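Local coordinates for uncharacterized protein YLR301W (Saccharomyces cerevisiae, PDB 3RBY) that is of unknown function and non-essential in yeast, but interacts with the protein HRR25 and may interact with SEC72, at residues Leu6-Gln12 with Phe126-Pro132. Numbering follows the deposited sequence.
Sequences LKRLLFQ and FREMWQP. Unlike the reference sequence in segment 126-132: Met-129 (reference Leu).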
loop_
_atom_site.group_PDB
_atom_site.type_symbol
_atom_site.label_atom_id
_atom_site.label_comp_id
_atom_site.label_asym_id
_atom_site.label_seq_id
_atom_site.Cartn_x
_atom_site.Cartn_y
_atom_site.Cartn_z
ATOM N N LEU A 6 -6.457 -8.861 -0.811
ATOM C CA LEU A 6 -5.143 -8.255 -0.574
ATOM C C LEU A 6 -4.350 -7.918 -1.847
ATOM O O LEU A 6 -4.305 -8.702 -2.800
ATOM C CB LEU A 6 -4.305 -9.128 0.357
ATOM C CG LEU A 6 -5.066 -9.388 1.661
ATOM C CD1 LEU A 6 -5.764 -10.729 1.566
ATOM C CD2 LEU A 6 -4.145 -9.338 2.882
ATOM N N LYS A 7 -3.727 -6.741 -1.839
ATOM C CA LYS A 7 -2.914 -6.270 -2.950
ATOM C C LYS A 7 -1.455 -6.449 -2.547
ATOM O O LYS A 7 -1.053 -6.005 -1.459
ATOM C CB LYS A 7 -3.219 -4.803 -3.220
ATOM C CG LYS A 7 -2.685 -4.280 -4.543
ATOM C CD LYS A 7 -1.262 -3.733 -4.421
ATOM C CE LYS A 7 -0.660 -3.512 -5.823
ATOM N NZ LYS A 7 0.745 -2.995 -5.785
ATOM N N ARG A 8 -0.664 -7.136 -3.370
ATOM C CA ARG A 8 0.729 -7.342 -2.989
ATOM C C ARG A 8 1.528 -6.062 -3.221
ATOM O O ARG A 8 1.380 -5.421 -4.264
ATOM C CB ARG A 8 1.371 -8.523 -3.724
ATOM C CG ARG A 8 2.754 -8.817 -3.180
ATOM C CD ARG A 8 3.233 -10.234 -3.427
ATOM N NE ARG A 8 3.419 -10.558 -4.842
ATOM C CZ ARG A 8 4.442 -10.142 -5.570
ATOM N NH1 ARG A 8 5.349 -9.355 -5.013
ATOM N NH2 ARG A 8 4.558 -10.482 -6.852
ATOM N N LEU A 9 2.360 -5.709 -2.235
ATOM C CA LEU A 9 3.156 -4.475 -2.235
ATOM C C LEU A 9 4.611 -4.729 -2.599
ATOM O O LEU A 9 5.272 -3.856 -3.164
ATOM C CB LEU A 9 3.121 -3.808 -0.858
ATOM C CG LEU A 9 1.745 -3.348 -0.383
ATOM C CD1 LEU A 9 1.798 -2.890 1.086
ATOM C CD2 LEU A 9 1.214 -2.248 -1.304
ATOM N N LEU A 10 5.118 -5.906 -2.238
ATOM C CA LEU A 10 6.462 -6.299 -2.636
ATOM C C LEU A 10 6.678 -7.789 -2.497
ATOM O O LEU A 10 6.024 -8.446 -1.680
ATOM C CB LEU A 10 7.543 -5.531 -1.855
ATOM C CG LEU A 10 7.901 -5.969 -0.438
ATOM C CD1 LEU A 10 8.847 -7.180 -0.446
ATOM C CD2 LEU A 10 8.549 -4.811 0.303
ATOM N N PHE A 11 7.604 -8.293 -3.308
ATOM C CA PHE A 11 8.099 -9.664 -3.272
ATOM C C PHE A 11 9.615 -9.569 -3.056
ATOM O O PHE A 11 10.282 -8.737 -3.683
ATOM C CB PHE A 11 7.823 -10.336 -4.624
ATOM C CG PHE A 11 8.083 -11.818 -4.642
ATOM C CD1 PHE A 11 8.119 -12.549 -3.463
ATOM C CD2 PHE A 11 8.298 -12.481 -5.840
ATOM C CE1 PHE A 11 8.367 -13.917 -3.478
ATOM C CE2 PHE A 11 8.542 -13.855 -5.862
ATOM C CZ PHE A 11 8.579 -14.568 -4.676
ATOM N N GLN A 12 10.175 -10.398 -2.181
ATOM C CA GLN A 12 11.616 -10.332 -1.951
ATOM C C GLN A 12 12.237 -11.702 -1.699
ATOM O O GLN A 12 11.882 -12.373 -0.715
ATOM C CB GLN A 12 11.928 -9.395 -0.775
ATOM C CG GLN A 12 13.401 -9.378 -0.361
ATOM C CD GLN A 12 13.697 -8.404 0.779
ATOM O OE1 GLN A 12 14.792 -8.406 1.339
ATOM N NE2 GLN A 12 12.723 -7.574 1.124
ATOM N N PHE A 126 11.585 -16.434 1.386
ATOM C CA PHE A 126 10.958 -15.303 0.705
ATOM C C PHE A 126 10.138 -14.459 1.668
ATOM O O PHE A 126 9.782 -14.902 2.777
ATOM C CB PHE A 126 10.057 -15.773 -0.448
ATOM C CG PHE A 126 8.820 -16.509 0.002
ATOM C CD1 PHE A 126 8.830 -17.896 0.158
ATOM C CD2 PHE A 126 7.642 -15.818 0.264
ATOM C CE1 PHE A 126 7.683 -18.580 0.576
ATOM C CE2 PHE A 126 6.493 -16.491 0.679
ATOM C CZ PHE A 126 6.513 -17.872 0.835
ATOM N N ARG A 127 9.844 -13.237 1.233
ATOM C CA ARG A 127 8.932 -12.373 1.965
ATOM C C ARG A 127 8.032 -11.604 1.015
ATOM O O ARG A 127 8.458 -11.140 -0.036
ATOM C CB ARG A 127 9.661 -11.405 2.899
ATOM C CG ARG A 127 8.795 -10.206 3.280
ATOM C CD ARG A 127 9.365 -9.430 4.450
ATOM N NE ARG A 127 10.820 -9.394 4.414
ATOM C CZ ARG A 127 11.583 -9.676 5.461
ATOM N NH1 ARG A 127 12.905 -9.631 5.355
ATOM N NH2 ARG A 127 11.017 -9.994 6.620
ATOM N N GLU A 128 6.773 -11.480 1.406
ATOM C CA GLU A 128 5.815 -10.721 0.633
ATOM C C GLU A 128 5.048 -9.826 1.563
ATOM O O GLU A 128 4.619 -10.260 2.629
ATOM C CB GLU A 128 4.869 -11.659 -0.110
ATOM C CG GLU A 128 5.502 -12.206 -1.357
ATOM C CD GLU A 128 4.774 -13.398 -1.911
ATOM O OE1 GLU A 128 5.041 -14.513 -1.419
ATOM O OE2 GLU A 128 3.945 -13.231 -2.832
ATOM N N MET A 129 4.889 -8.571 1.161
ATOM C CA MET A 129 4.114 -7.625 1.941
ATOM C C MET A 129 2.752 -7.422 1.297
ATOM O O MET A 129 2.652 -7.228 0.075
ATOM C CB MET A 129 4.868 -6.308 2.059
ATOM C CG MET A 129 4.941 -5.761 3.478
ATOM S SD MET A 129 5.674 -6.938 4.617
ATOM C CE MET A 129 7.035 -7.446 3.617
ATOM N N TRP A 130 1.710 -7.462 2.127
ATOM C CA TRP A 130 0.337 -7.405 1.635
ATOM C C TRP A 130 -0.471 -6.268 2.223
ATOM O O TRP A 130 -0.458 -6.038 3.440
ATOM C CB TRP A 130 -0.416 -8.719 1.908
ATOM C CG TRP A 130 0.176 -9.883 1.208
ATOM C CD1 TRP A 130 1.132 -10.731 1.695
ATOM C CD2 TRP A 130 -0.115 -10.326 -0.126
ATOM N NE1 TRP A 130 1.443 -11.683 0.751
ATOM C CE2 TRP A 130 0.699 -11.458 -0.377
ATOM C CE3 TRP A 130 -0.987 -9.885 -1.129
ATOM C CZ2 TRP A 130 0.663 -12.152 -1.587
ATOM C CZ3 TRP A 130 -1.017 -10.567 -2.328
ATOM C CH2 TRP A 130 -0.202 -11.695 -2.547
ATOM N N GLN A 131 -1.208 -5.600 1.335
ATOM C CA GLN A 131 -2.100 -4.527 1.709
ATOM C C GLN A 131 -3.570 -4.975 1.615
ATOM O O GLN A 131 -4.084 -5.223 0.520
ATOM C CB GLN A 131 -1.879 -3.319 0.797
ATOM C CG GLN A 131 -2.872 -2.199 1.080
ATOM C CD GLN A 131 -2.618 -1.545 2.425
ATOM O OE1 GLN A 131 -1.621 -0.826 2.589
ATOM N NE2 GLN A 131 -3.500 -1.797 3.401
ATOM N N PRO A 132 -4.245 -5.097 2.767
ATOM C CA PRO A 132 -5.690 -5.346 2.728
ATOM C C PRO A 132 -6.374 -4.125 2.153
ATOM O O PRO A 132 -6.049 -2.974 2.506
ATOM C CB PRO A 132 -6.076 -5.504 4.210
ATOM C CG PRO A 132 -4.760 -5.813 4.921
ATOM C CD PRO A 132 -3.707 -5.080 4.141
#
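Six backbone hydrogen bonds hold these two antiparallel strands together. Lys-7 and Gln-131 exchange a pair, Lys-7 N to Gln-131 O and Gln-131 N to Lys-7 O, both 2.8 Å and nearly straight. At the far end Gln-12 N reaches Arg-127 O at 2.8 Å, and Arg-127 N returns to Gln-12 O at 2.9 Å. Between them the pairing is split: Met-129 O accepts from Leu-9 N (2.8 Å), whereas Met-129 N donates to Leu-10 O (3.1 Å). Two residues thus face one, a beta bulge in which the psi of Leu-9, -32°, departs from extended geometry and the register slips by one.

The salt bridge between Arg-8 NE and Glu-128 OE2, 3.4 Å, is purely electrostatic, since the oxygen lies well out of the guanidinium plane. Both charges have further partners: Arg-8 pairs with Glu-19 and Glu-52, Glu-128 with Arg-37.

In the fold, the segments belong to neighbouring central strands of the large antiparallel sheet of this beta-barrel protein, flanked by strand 24-27 beside 6-12 and strand 108-114 beside 126-132. Arg-8 and Phe-11, three positions apart, would point to opposite faces of a regular strand; the bulge's extra residue puts both on the face carrying Glu-128 and Trp-130. There Arg-8 CB sits over the indole six-membered ring of Trp-130, 3.8 Å from its centroid, in a CH-pi contact; Leu-6 CB meets Trp-130 CE3 at 3.7 Å, and Trp-100 stacks on the indole. On the other face Leu-10 CG packs 3.9 Å from Met-129 CB; the second subunit also packs here, its Leu-9 against Leu-9 and its Trp-103 against Leu-10.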